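Local coordinates for protein Aar187cp (Eremothecium gossypii, PDB 3ZIL) that probably regulates the establishment of sister-chromatid cohesion by acting on cohesin, as the fungal Wpl1 protein whose all-helical Wap1 domain is described here, at residues A[193-198]-A[205-210]; A[186-191]-A[228-233]; A[70-75]-A[88-93]; A[82-87]-A[109-114]. All coordinates share one frame; numbering follows the deposited sequence.

Contact 1 (A[193-198]-A[205-210]); sequences NNIVAA and EEYAQA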
loop_
_atom_site.group_PDB
_atom_site.type_symbol
_atom_site.label_atom_id
_atom_site.label_comp_id
_atom_site.label_asym_id
_atom_site.label_seq_id
_atom_site.Cartn_x
_atom_site.Cartn_y
_atom_site.Cartn_z
ATOM N N ASN A 193 4.343 -1.954 2.995
ATOM C CA ASN A 193 4.960 -2.531 4.174
ATOM C C ASN A 193 5.586 -3.908 4.019
ATOM O O ASN A 193 6.204 -4.360 4.947
ATOM C CB ASN A 193 4.051 -2.447 5.412
ATOM C CG ASN A 193 3.755 -1.006 5.768
ATOM O OD1 ASN A 193 2.618 -0.606 5.969
ATOM N ND2 ASN A 193 4.760 -0.203 5.732
ATOM N N ASN A 194 5.481 -4.544 2.845
ATOM C CA ASN A 194 6.095 -5.828 2.662
ATOM C C ASN A 194 7.294 -5.731 1.688
ATOM O O ASN A 194 7.794 -6.736 1.217
ATOM C CB ASN A 194 5.049 -6.824 2.166
ATOM C CG ASN A 194 4.279 -7.477 3.310
ATOM O OD1 ASN A 194 4.682 -8.528 3.755
ATOM N ND2 ASN A 194 3.198 -6.823 3.823
ATOM N N ILE A 195 7.706 -4.500 1.391
ATOM C CA ILE A 195 8.917 -4.218 0.648
ATOM C C ILE A 195 10.024 -4.042 1.725
ATOM O O ILE A 195 9.908 -3.163 2.569
ATOM C CB ILE A 195 8.769 -2.897 -0.141
ATOM C CG1 ILE A 195 7.724 -3.057 -1.263
ATOM C CG2 ILE A 195 10.115 -2.425 -0.693
ATOM C CD1 ILE A 195 7.435 -1.730 -1.955
ATOM N N VAL A 196 11.085 -4.870 1.705
ATOM C CA VAL A 196 12.164 -4.775 2.751
ATOM C C VAL A 196 13.264 -3.811 2.267
ATOM O O VAL A 196 13.399 -3.497 1.021
ATOM C CB VAL A 196 12.692 -6.193 3.123
ATOM C CG1 VAL A 196 11.507 -7.137 3.365
ATOM C CG2 VAL A 196 13.534 -6.833 1.997
ATOM N N ALA A 197 14.127 -3.391 3.170
ATOM C CA ALA A 197 15.108 -2.392 2.803
ATOM C C ALA A 197 16.363 -3.025 2.166
ATOM O O ALA A 197 17.139 -2.312 1.517
ATOM C CB ALA A 197 15.496 -1.611 4.065
ATOM N N ALA A 198 16.580 -4.328 2.378
ATOM C CA ALA A 198 17.791 -5.047 1.904
ATOM C C ALA A 198 17.315 -6.304 1.197
ATOM O O ALA A 198 17.497 -7.406 1.696
ATOM C CB ALA A 198 18.727 -5.386 3.068
ATOM N N GLU A 205 13.286 -9.583 -7.825
ATOM C CA GLU A 205 12.504 -9.985 -8.977
ATOM C C GLU A 205 11.012 -9.783 -8.678
ATOM O O GLU A 205 10.248 -9.402 -9.564
ATOM C CB GLU A 205 12.801 -11.420 -9.452
ATOM C CG GLU A 205 14.193 -11.469 -10.056
ATOM C CD GLU A 205 14.519 -12.775 -10.692
ATOM O OE1 GLU A 205 13.618 -13.651 -10.727
ATOM O OE2 GLU A 205 15.687 -12.924 -11.105
ATOM N N GLU A 206 10.610 -10.060 -7.462
ATOM C CA GLU A 206 9.175 -9.792 -7.062
ATOM C C GLU A 206 8.864 -8.303 -7.161
ATOM O O GLU A 206 7.816 -7.902 -7.698
ATOM C CB GLU A 206 8.925 -10.214 -5.623
ATOM C CG GLU A 206 8.733 -11.728 -5.436
ATOM C CD GLU A 206 8.307 -12.057 -3.994
ATOM O OE1 GLU A 206 7.340 -11.477 -3.432
ATOM O OE2 GLU A 206 8.994 -12.866 -3.376
ATOM N N TYR A 207 9.806 -7.482 -6.680
ATOM C CA TYR A 207 9.660 -6.021 -6.770
ATOM C C TYR A 207 9.566 -5.528 -8.235
ATOM O O TYR A 207 8.715 -4.686 -8.529
ATOM C CB TYR A 207 10.657 -5.185 -5.939
ATOM C CG TYR A 207 10.739 -5.554 -4.483
ATOM C CD1 TYR A 207 9.779 -6.399 -3.876
ATOM C CD2 TYR A 207 11.788 -5.090 -3.692
ATOM C CE1 TYR A 207 9.904 -6.752 -2.521
ATOM C CE2 TYR A 207 11.919 -5.485 -2.341
ATOM C CZ TYR A 207 10.977 -6.300 -1.761
ATOM O OH TYR A 207 11.089 -6.665 -0.405
ATOM N N ALA A 208 10.424 -6.053 -9.116
ATOM C CA ALA A 208 10.321 -5.817 -10.548
ATOM C C ALA A 208 8.935 -6.110 -11.112
ATOM O O ALA A 208 8.346 -5.228 -11.760
ATOM C CB ALA A 208 11.443 -6.516 -11.335
ATOM N N GLN A 209 8.402 -7.334 -10.827
ATOM C CA GLN A 209 7.050 -7.707 -11.236
ATOM C C GLN A 209 6.000 -6.769 -10.805
ATOM O O GLN A 209 5.145 -6.356 -11.633
ATOM C CB GLN A 209 6.649 -9.121 -10.671
ATOM C CG GLN A 209 7.586 -10.191 -11.172
ATOM C CD GLN A 209 7.286 -11.546 -10.586
ATOM O OE1 GLN A 209 6.108 -11.911 -10.403
ATOM N NE2 GLN A 209 8.344 -12.285 -10.215
ATOM N N ALA A 210 6.002 -6.444 -9.503
ATOM C CA ALA A 210 5.011 -5.571 -8.930
ATOM C C ALA A 210 5.116 -4.172 -9.572
ATOM O O ALA A 210 4.093 -3.501 -9.848
ATOM C CB ALA A 210 5.231 -5.447 -7.386
HETATM O O HOH W 1 9.778 -8.762 0.325
#

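Contact 2 (A[186-191]-A[228-233]); sequences TACSLL and LKCLIK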
loop_
_atom_site.group_PDB
_atom_site.type_symbol
_atom_site.label_atom_id
_atom_site.label_comp_id
_atom_site.label_asym_id
_atom_site.label_seq_id
_atom_site.Cartn_x
_atom_site.Cartn_y
_atom_site.Cartn_z
ATOM N N THR A 186 -5.729 0.095 1.923
ATOM C CA THR A 186 -5.268 -1.038 2.641
ATOM C C THR A 186 -4.389 -1.954 1.812
ATOM O O THR A 186 -3.312 -2.310 2.298
ATOM C CB THR A 186 -6.425 -1.851 3.234
ATOM O OG1 THR A 186 -7.232 -0.971 4.068
ATOM C CG2 THR A 186 -5.875 -2.927 4.109
ATOM N N ALA A 187 -4.804 -2.319 0.579
ATOM C CA ALA A 187 -3.932 -3.148 -0.272
ATOM C C ALA A 187 -2.580 -2.474 -0.467
ATOM O O ALA A 187 -1.503 -3.088 -0.270
ATOM C CB ALA A 187 -4.623 -3.499 -1.621
ATOM N N CYS A 188 -2.613 -1.200 -0.787
ATOM C CA CYS A 188 -1.363 -0.476 -1.049
ATOM C C CYS A 188 -0.464 -0.420 0.177
ATOM O O CYS A 188 0.771 -0.522 0.067
ATOM C CB CYS A 188 -1.658 0.956 -1.489
ATOM S SG CYS A 188 -2.303 1.023 -3.163
ATOM N N SER A 189 -1.071 -0.073 1.312
ATOM C CA SER A 189 -0.290 -0.071 2.554
ATOM C C SER A 189 0.359 -1.429 2.860
ATOM O O SER A 189 1.507 -1.477 3.151
ATOM C CB SER A 189 -1.155 0.397 3.742
ATOM O OG SER A 189 -0.456 0.004 4.913
ATOM N N LEU A 190 -0.374 -2.551 2.769
ATOM C CA LEU A 190 0.244 -3.824 2.934
ATOM C C LEU A 190 1.376 -4.165 1.891
ATOM O O LEU A 190 2.389 -4.766 2.222
ATOM C CB LEU A 190 -0.879 -4.877 2.771
ATOM C CG LEU A 190 -1.935 -4.970 3.815
ATOM C CD1 LEU A 190 -3.071 -5.823 3.286
ATOM C CD2 LEU A 190 -1.309 -5.440 5.172
ATOM N N LEU A 191 1.153 -3.814 0.630
ATOM C CA LEU A 191 2.156 -3.921 -0.408
ATOM C C LEU A 191 3.427 -3.131 0.025
ATOM O O LEU A 191 4.526 -3.683 0.054
ATOM C CB LEU A 191 1.599 -3.419 -1.746
ATOM C CG LEU A 191 2.427 -3.753 -3.050
ATOM C CD1 LEU A 191 1.496 -3.448 -4.266
ATOM C CD2 LEU A 191 3.780 -3.005 -3.111
ATOM N N LEU A 228 1.137 5.638 -5.635
ATOM C CA LEU A 228 2.375 6.361 -5.832
ATOM C C LEU A 228 3.395 5.975 -4.755
ATOM O O LEU A 228 4.570 5.887 -5.083
ATOM C CB LEU A 228 2.153 7.911 -5.801
ATOM C CG LEU A 228 1.414 8.457 -7.068
ATOM C CD1 LEU A 228 0.756 9.815 -6.767
ATOM C CD2 LEU A 228 2.292 8.525 -8.273
ATOM N N LYS A 229 2.978 5.856 -3.477
ATOM C CA LYS A 229 3.925 5.450 -2.464
ATOM C C LYS A 229 4.479 4.071 -2.728
ATOM O O LYS A 229 5.688 3.863 -2.527
ATOM C CB LYS A 229 3.321 5.483 -1.053
ATOM C CG LYS A 229 3.008 6.934 -0.624
ATOM C CD LYS A 229 2.177 6.898 0.681
ATOM C CE LYS A 229 1.497 8.234 0.959
ATOM N NZ LYS A 229 1.402 8.524 2.416
ATOM N N CYS A 230 3.632 3.129 -3.185
ATOM C CA CYS A 230 4.247 1.865 -3.563
ATOM C C CYS A 230 5.290 2.066 -4.656
ATOM O O CYS A 230 6.393 1.479 -4.560
ATOM C CB CYS A 230 3.203 0.840 -4.026
ATOM S SG CYS A 230 2.025 0.489 -2.668
ATOM N N LEU A 231 4.959 2.858 -5.679
ATOM C CA LEU A 231 5.854 3.037 -6.839
ATOM C C LEU A 231 7.167 3.691 -6.385
ATOM O O LEU A 231 8.290 3.292 -6.823
ATOM C CB LEU A 231 5.224 3.850 -7.973
ATOM C CG LEU A 231 4.175 3.169 -8.844
ATOM C CD1 LEU A 231 3.262 4.147 -9.566
ATOM C CD2 LEU A 231 4.794 2.103 -9.831
ATOM N N ILE A 232 7.050 4.660 -5.494
ATOM C CA ILE A 232 8.281 5.306 -4.966
ATOM C C ILE A 232 9.158 4.234 -4.215
ATOM O O ILE A 232 10.343 4.003 -4.558
ATOM C CB ILE A 232 7.916 6.459 -4.013
ATOM C CG1 ILE A 232 7.355 7.627 -4.801
ATOM C CG2 ILE A 232 9.099 6.789 -3.134
ATOM C CD1 ILE A 232 6.683 8.654 -3.930
ATOM N N LYS A 233 8.541 3.564 -3.253
ATOM C CA LYS A 233 9.182 2.537 -2.517
ATOM C C LYS A 233 9.800 1.462 -3.371
ATOM O O LYS A 233 10.874 1.063 -3.088
ATOM C CB LYS A 233 8.326 1.934 -1.403
ATOM C CG LYS A 233 9.181 1.394 -0.260
ATOM C CD LYS A 233 8.526 1.266 1.096
ATOM C CE LYS A 233 9.358 0.435 2.051
ATOM N NZ LYS A 233 8.637 -0.189 3.185
#

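Contact 3 (A[70-75]-A[88-93]); sequences EWCFQG and CFIADK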
loop_
_atom_site.group_PDB
_atom_site.type_symbol
_atom_site.label_atom_id
_atom_site.label_comp_id
_atom_site.label_asym_id
_atom_site.label_seq_id
_atom_site.Cartn_x
_atom_site.Cartn_y
_atom_site.Cartn_z
ATOM N N GLU A 70 -8.191 -21.518 19.687
ATOM C CA GLU A 70 -7.568 -22.736 19.113
ATOM C C GLU A 70 -8.625 -23.577 18.398
ATOM O O GLU A 70 -8.328 -24.227 17.385
ATOM C CB GLU A 70 -6.827 -23.563 20.174
ATOM C CG GLU A 70 -5.558 -22.873 20.660
ATOM C CD GLU A 70 -4.717 -23.701 21.656
ATOM O OE1 GLU A 70 -5.152 -24.775 22.130
ATOM O OE2 GLU A 70 -3.594 -23.255 21.971
ATOM N N TRP A 71 -9.845 -23.547 18.921
ATOM C CA TRP A 71 -10.964 -24.203 18.256
ATOM C C TRP A 71 -11.270 -23.549 16.924
ATOM O O TRP A 71 -11.294 -24.261 15.896
ATOM C CB TRP A 71 -12.233 -24.294 19.161
ATOM C CG TRP A 71 -13.332 -25.065 18.475
ATOM C CD1 TRP A 71 -13.528 -26.432 18.487
ATOM C CD2 TRP A 71 -14.359 -24.537 17.571
ATOM N NE1 TRP A 71 -14.641 -26.785 17.728
ATOM C CE2 TRP A 71 -15.188 -25.684 17.170
ATOM C CE3 TRP A 71 -14.733 -23.237 17.153
ATOM C CZ2 TRP A 71 -16.269 -25.547 16.310
ATOM C CZ3 TRP A 71 -15.823 -23.113 16.293
ATOM C CH2 TRP A 71 -16.578 -24.240 15.874
ATOM N N CYS A 72 -11.427 -22.211 16.876
ATOM C CA CYS A 72 -11.744 -21.562 15.604
ATOM C C CYS A 72 -10.624 -21.780 14.574
ATOM O O CYS A 72 -10.897 -21.930 13.395
ATOM C CB CYS A 72 -12.018 -20.038 15.725
ATOM S SG CYS A 72 -13.485 -19.679 16.776
ATOM N N PHE A 73 -9.371 -21.783 14.995
ATOM C CA PHE A 73 -8.267 -21.702 13.986
ATOM C C PHE A 73 -7.536 -22.990 13.890
ATOM O O PHE A 73 -6.452 -23.032 13.373
ATOM C CB PHE A 73 -7.323 -20.519 14.231
ATOM C CG PHE A 73 -8.026 -19.199 14.119
ATOM C CD1 PHE A 73 -8.370 -18.702 12.879
ATOM C CD2 PHE A 73 -8.439 -18.492 15.265
ATOM C CE1 PHE A 73 -9.052 -17.467 12.769
ATOM C CE2 PHE A 73 -9.117 -17.284 15.166
ATOM C CZ PHE A 73 -9.455 -16.785 13.902
ATOM N N GLN A 74 -8.161 -24.062 14.365
ATOM C CA GLN A 74 -7.490 -25.404 14.341
ATOM C C GLN A 74 -7.179 -25.838 12.876
ATOM O O GLN A 74 -6.125 -26.409 12.581
ATOM C CB GLN A 74 -8.349 -26.480 15.068
ATOM C CG GLN A 74 -7.521 -27.718 15.384
ATOM C CD GLN A 74 -8.337 -28.887 15.933
ATOM O OE1 GLN A 74 -9.566 -28.801 16.070
ATOM N NE2 GLN A 74 -7.644 -29.980 16.290
ATOM N N GLY A 75 -8.126 -25.589 11.996
ATOM C CA GLY A 75 -7.944 -25.798 10.570
ATOM C C GLY A 75 -8.260 -24.484 9.862
ATOM O O GLY A 75 -9.243 -23.765 10.214
ATOM N N CYS A 88 -12.343 -14.848 9.899
ATOM C CA CYS A 88 -11.894 -13.411 9.896
ATOM C C CYS A 88 -12.738 -12.555 10.928
ATOM O O CYS A 88 -12.175 -11.732 11.615
ATOM C CB CYS A 88 -12.069 -12.794 8.530
ATOM S SG CYS A 88 -11.018 -13.411 7.208
ATOM N N PHE A 89 -14.062 -12.740 11.001
ATOM C CA PHE A 89 -14.886 -12.111 12.054
ATOM C C PHE A 89 -14.390 -12.404 13.513
ATOM O O PHE A 89 -14.183 -11.477 14.282
ATOM C CB PHE A 89 -16.393 -12.438 11.863
ATOM C CG PHE A 89 -17.232 -12.043 13.030
ATOM C CD1 PHE A 89 -17.554 -10.694 13.261
ATOM C CD2 PHE A 89 -17.620 -12.995 13.968
ATOM C CE1 PHE A 89 -18.311 -10.321 14.360
ATOM C CE2 PHE A 89 -18.353 -12.611 15.090
ATOM C CZ PHE A 89 -18.698 -11.273 15.285
ATOM N N ILE A 90 -14.116 -13.680 13.850
ATOM C CA ILE A 90 -13.564 -14.060 15.109
ATOM C C ILE A 90 -12.263 -13.287 15.411
ATOM O O ILE A 90 -12.102 -12.720 16.530
ATOM C CB ILE A 90 -13.334 -15.595 15.168
ATOM C CG1 ILE A 90 -14.684 -16.290 15.108
ATOM C CG2 ILE A 90 -12.441 -15.978 16.367
ATOM C CD1 ILE A 90 -15.604 -15.841 16.227
ATOM N N ALA A 91 -11.320 -13.296 14.475
ATOM C CA ALA A 91 -10.052 -12.588 14.706
ATOM C C ALA A 91 -10.320 -11.120 15.004
ATOM O O ALA A 91 -9.701 -10.529 15.892
ATOM C CB ALA A 91 -9.135 -12.676 13.499
ATOM N N ASP A 92 -11.202 -10.522 14.220
ATOM C CA ASP A 92 -11.604 -9.135 14.457
ATOM C C ASP A 92 -12.457 -8.893 15.738
ATOM O O ASP A 92 -12.332 -7.854 16.327
ATOM C CB ASP A 92 -12.312 -8.617 13.231
ATOM C CG ASP A 92 -12.541 -7.101 13.231
ATOM O OD1 ASP A 92 -11.663 -6.357 13.746
ATOM O OD2 ASP A 92 -13.615 -6.684 12.630
ATOM N N LYS A 93 -13.282 -9.842 16.167
ATOM C CA LYS A 93 -14.240 -9.606 17.248
ATOM C C LYS A 93 -13.541 -9.848 18.577
ATOM O O LYS A 93 -13.830 -9.144 19.529
ATOM C CB LYS A 93 -15.427 -10.582 17.131
ATOM C CG LYS A 93 -16.610 -10.227 18.016
ATOM C CD LYS A 93 -17.104 -8.793 17.821
ATOM C CE LYS A 93 -17.865 -8.383 19.071
ATOM N NZ LYS A 93 -18.967 -7.498 18.643
#

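Contact 4 (A[82-87]-A[109-114]); sequences VTSLLQ and ENFILP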
loop_
_atom_site.group_PDB
_atom_site.type_symbol
_atom_site.label_atom_id
_atom_site.label_comp_id
_atom_site.label_asym_id
_atom_site.label_seq_id
_atom_site.Cartn_x
_atom_site.Cartn_y
_atom_site.Cartn_z
ATOM N N VAL A 82 -16.682 -19.798 3.295
ATOM C CA VAL A 82 -17.629 -19.361 4.292
ATOM C C VAL A 82 -16.978 -19.501 5.678
ATOM O O VAL A 82 -17.019 -18.583 6.476
ATOM C CB VAL A 82 -19.024 -20.084 4.237
ATOM C CG1 VAL A 82 -19.814 -19.720 5.501
ATOM C CG2 VAL A 82 -19.791 -19.705 2.991
ATOM N N THR A 83 -16.254 -20.594 5.880
ATOM C CA THR A 83 -15.558 -20.825 7.132
ATOM C C THR A 83 -14.508 -19.726 7.333
ATOM O O THR A 83 -14.365 -19.186 8.431
ATOM C CB THR A 83 -14.951 -22.221 7.115
ATOM O OG1 THR A 83 -16.034 -23.167 7.121
ATOM C CG2 THR A 83 -14.092 -22.495 8.313
ATOM N N SER A 84 -13.790 -19.419 6.261
ATOM C CA SER A 84 -12.717 -18.370 6.271
ATOM C C SER A 84 -13.229 -16.960 6.648
ATOM O O SER A 84 -12.597 -16.212 7.422
ATOM C CB SER A 84 -12.097 -18.412 4.872
ATOM O OG SER A 84 -11.245 -19.529 4.815
ATOM N N LEU A 85 -14.402 -16.623 6.111
ATOM C CA LEU A 85 -15.126 -15.446 6.506
ATOM C C LEU A 85 -15.486 -15.379 7.997
ATOM O O LEU A 85 -15.272 -14.353 8.655
ATOM C CB LEU A 85 -16.377 -15.283 5.680
ATOM C CG LEU A 85 -16.982 -13.863 5.878
ATOM C CD1 LEU A 85 -16.046 -12.737 5.397
ATOM C CD2 LEU A 85 -18.362 -13.749 5.203
ATOM N N LEU A 86 -16.074 -16.464 8.519
ATOM C CA LEU A 86 -16.365 -16.568 9.921
ATOM C C LEU A 86 -15.087 -16.410 10.747
ATOM O O LEU A 86 -15.123 -15.814 11.808
ATOM C CB LEU A 86 -16.993 -17.959 10.203
ATOM C CG LEU A 86 -18.251 -18.305 9.416
ATOM C CD1 LEU A 86 -18.827 -19.728 9.694
ATOM C CD2 LEU A 86 -19.298 -17.214 9.603
ATOM N N GLN A 87 -13.971 -17.006 10.283
ATOM C CA GLN A 87 -12.751 -16.973 11.031
ATOM C C GLN A 87 -12.214 -15.560 11.016
ATOM O O GLN A 87 -11.624 -15.173 12.018
ATOM C CB GLN A 87 -11.658 -17.921 10.462
ATOM C CG GLN A 87 -12.033 -19.391 10.720
ATOM C CD GLN A 87 -11.162 -20.352 9.954
ATOM O OE1 GLN A 87 -11.086 -20.292 8.728
ATOM N NE2 GLN A 87 -10.588 -21.328 10.667
ATOM N N GLU A 109 1.394 -16.307 4.745
ATOM C CA GLU A 109 1.673 -16.797 3.430
ATOM C C GLU A 109 0.648 -17.827 2.886
ATOM O O GLU A 109 0.274 -17.810 1.688
ATOM C CB GLU A 109 3.127 -17.340 3.403
ATOM C CG GLU A 109 3.423 -17.994 2.100
ATOM C CD GLU A 109 4.833 -18.531 1.997
ATOM O OE1 GLU A 109 5.686 -18.257 2.875
ATOM O OE2 GLU A 109 5.053 -19.246 1.007
ATOM N N ASN A 110 0.162 -18.735 3.728
ATOM C CA ASN A 110 -0.762 -19.795 3.147
ATOM C C ASN A 110 -2.287 -19.605 3.388
ATOM O O ASN A 110 -3.085 -20.440 2.950
ATOM C CB ASN A 110 -0.299 -21.169 3.651
ATOM C CG ASN A 110 1.202 -21.360 3.416
ATOM O OD1 ASN A 110 1.636 -21.317 2.308
ATOM N ND2 ASN A 110 1.981 -21.448 4.455
ATOM N N PHE A 111 -2.715 -18.578 4.141
ATOM C CA PHE A 111 -4.171 -18.463 4.439
ATOM C C PHE A 111 -4.569 -17.016 4.153
ATOM O O PHE A 111 -5.372 -16.748 3.300
ATOM C CB PHE A 111 -4.427 -18.781 5.952
ATOM C CG PHE A 111 -5.859 -18.594 6.416
ATOM C CD1 PHE A 111 -6.913 -19.245 5.770
ATOM C CD2 PHE A 111 -6.134 -17.849 7.567
ATOM C CE1 PHE A 111 -8.213 -19.078 6.198
ATOM C CE2 PHE A 111 -7.442 -17.664 8.021
ATOM C CZ PHE A 111 -8.492 -18.301 7.330
ATOM N N ILE A 112 -3.974 -16.101 4.899
ATOM C CA ILE A 112 -4.376 -14.705 4.837
ATOM C C ILE A 112 -4.086 -14.132 3.433
ATOM O O ILE A 112 -4.965 -13.518 2.861
ATOM C CB ILE A 112 -3.662 -13.876 5.918
ATOM C CG1 ILE A 112 -4.222 -14.192 7.318
ATOM C CG2 ILE A 112 -3.726 -12.372 5.650
ATOM C CD1 ILE A 112 -5.676 -13.750 7.605
ATOM N N LEU A 113 -2.855 -14.278 2.920
ATOM C CA LEU A 113 -2.492 -13.685 1.597
ATOM C C LEU A 113 -3.385 -14.244 0.495
ATOM O O LEU A 113 -3.982 -13.488 -0.256
ATOM C CB LEU A 113 -0.967 -13.850 1.263
ATOM C CG LEU A 113 -0.475 -13.661 -0.197
ATOM C CD1 LEU A 113 -0.869 -12.285 -0.759
ATOM C CD2 LEU A 113 1.035 -13.894 -0.370
ATOM N N PRO A 114 -3.572 -15.583 0.455
ATOM C CA PRO A 114 -4.533 -16.102 -0.534
ATOM C C PRO A 114 -5.901 -15.541 -0.423
ATOM O O PRO A 114 -6.525 -15.193 -1.462
ATOM C CB PRO A 114 -4.583 -17.621 -0.213
ATOM C CG PRO A 114 -3.203 -17.907 0.178
ATOM C CD PRO A 114 -2.813 -16.696 1.060
#

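Contact 1 (A[193-198]-A[205-210])
The loop 193-198 runs beside helix 201-215 and comes nearest it at I195 and Y207, whose CA atoms are 7.7 Å apart, a gap that the tyrosine side chain bridges. With CG anti to the carbonyl carbon (chi1 -53°), the Y207 ring leaves its helix and sets its hydroxyl against the loop backbone. There the backbone N-H of V196 donates to Y207 OH over 2.8 Å, almost straight at 172°. A water also sits 2.6 Å from Y207 OH and gives a hydrogen to N194 O at 3.0 Å, so the phenol oxygen reaches V196 directly and N194 through the water. I195 lays CG2 over one ring face, 3.9 Å from Y207 CE2, while V196 CG2 packs beside the hydroxyl. L234 touches both I195 and Y207, and N194 adds hydrogen bonds to L190 O and V165 N. A phenylalanine in place of Y207 would keep the face that I195 CG2 covers, but would probably leave the V196 N-H and the water without their shared partner. The arrangement is that of a helical hairpin, in which a buried tyrosine of the second helix ties down the connection from helix 185-193.

Contact 2 (A[186-191]-A[228-233])
This is close, buried helix-to-helix packing near the middle of the chain, where C230 of helix 225-235 pushes its sulfur against C188 and L191 of helix 185-193. Helix 201-215 lies between the two in sequence. The backbones approach to 6.6 Å between the CA atoms of C188 and C230, a spacing that small side chains on both helices permit. The CB of C230 points toward helix 185-193, and its SG enters the groove between C188 and L191, one turn apart. On one flank C230 SG lies 3.9 Å from C188 CB. On the other, L191 CD2 comes equally near to C230 SG; with CG anti to the backbone N (chi1 -167°), the leucine swings this methyl toward the cysteine although its CB does not point there. C230 SG is also 3.2 Å from the carbonyl oxygen C188 O. Around this point I176 packs on C188, V169 and L172 on L191, and L214 on C230, so helices 168-178 and 201-215 border the contact, the latter touching C230. K233, one turn beyond C230, crosses to the end of the first helix and donates through NZ to E192 O. The two sulfurs, C188 SG and C230 SG, stand 4.4 Å apart, far too long for a disulfide. Wedged between C188 CB and L191 CD2, C230 SG thus serves mainly as a small, weakly polar packing group, and no hydrogen bond directly joins the two helical segments.

Contact 3 (A[70-75]-A[88-93])
A helical hairpin of the all-helical Wap1 domain is closed here: C72 and F73, where helix 54-72 runs out, pack on I90 and A91 of the following helix 81-93. F73 is the first residue to leave helical backbone angles. At the centre is I90, whose CG2 is anti to its own backbone N and points into the notch between the two partners. I90 CG2 lies 3.9 Å from C72 SG and 3.8 Å from F73 CE2. The phenylalanine and isoleucine side chains run alongside each other in opposite senses, the F73 ring reaching toward helix 81-93 and I90 toward helix 54-72. C72 also serves its neighbour directly: its CB stands 3.9 Å above one face of the F73 ring, toward the rim, which probably helps to fix the ring's tilt. M105 and L106 add to the packing on F73, while C47 and M50 of helix 36-52 bear on I90, so the hairpin is itself packed against an earlier helix. The carbonyls at the helix end and in the turn after it are held too, with R39 bonding to W71 O, C72 O and G75 O. Farther along the ring, its far corner abuts the second helix: F73 CZ is 4.1 Å from A91 CB, and the backbone N of A91 lies at the ring edge, near its plane, 4.0 Å from F73 CZ.

Contact 4 (A[82-87]-A[109-114])
Q87, which turns OE1 toward the F111 ring, has its amide NE2 gripped by two backbone carbonyls, C72 O and G75 O, so the NE2 end is held by two acceptors. This is packing of helix 81-93 against helix 108-116 within the all-helical Wap1 domain. The hold on NE2 probably keeps the amide from turning over and Q87 OE1 near F111 CZ, at 3.6 Å. The amide and ring planes are steeply inclined, 71° apart, and the oxygen approaches the ring obliquely. F111 gets there with CG anti to its backbone N (chi1 175°), reaching out from a wider pi-type turn at 109-112, just before the kink at P114, whose nitrogen has no hydrogen to give the preceding turn. S84 OG lies instead at the ring edge, a position that probably suits the slightly positive ring hydrogens. T76 also touches the ring. Cutting F111 back to an alanine is likely to open a gap between the two helices and leave S84 OG and Q87 OE1 without the ring they contact. S84 OG, itself hydrogen-bonded to Q80 O one turn back, lies near the ring plane, 3.4 Å from F111 CE1.

Overall arrangement
The four contacts form two pairs along an elongated, all-helical chain. Contacts 3 and 4 come first in sequence, with their segments alternating; both use helix 81-93, their centres are 10 Å apart, and Q87 is shared between them. Contacts 1 and 2 follow, also 10 Å apart between centres, contact 1 nested in the loop closed by contact 2, with K233 reaching I195 O by a weak hydrogen bond. Between the pairs, centres lie 22 to 30 Å apart and nothing touches. Neighbouring helices thus pack successively, consistent with the helical-repeat clan to which the Wap1 family belongs, to build a long scaffold that would suit the binding of partner proteins.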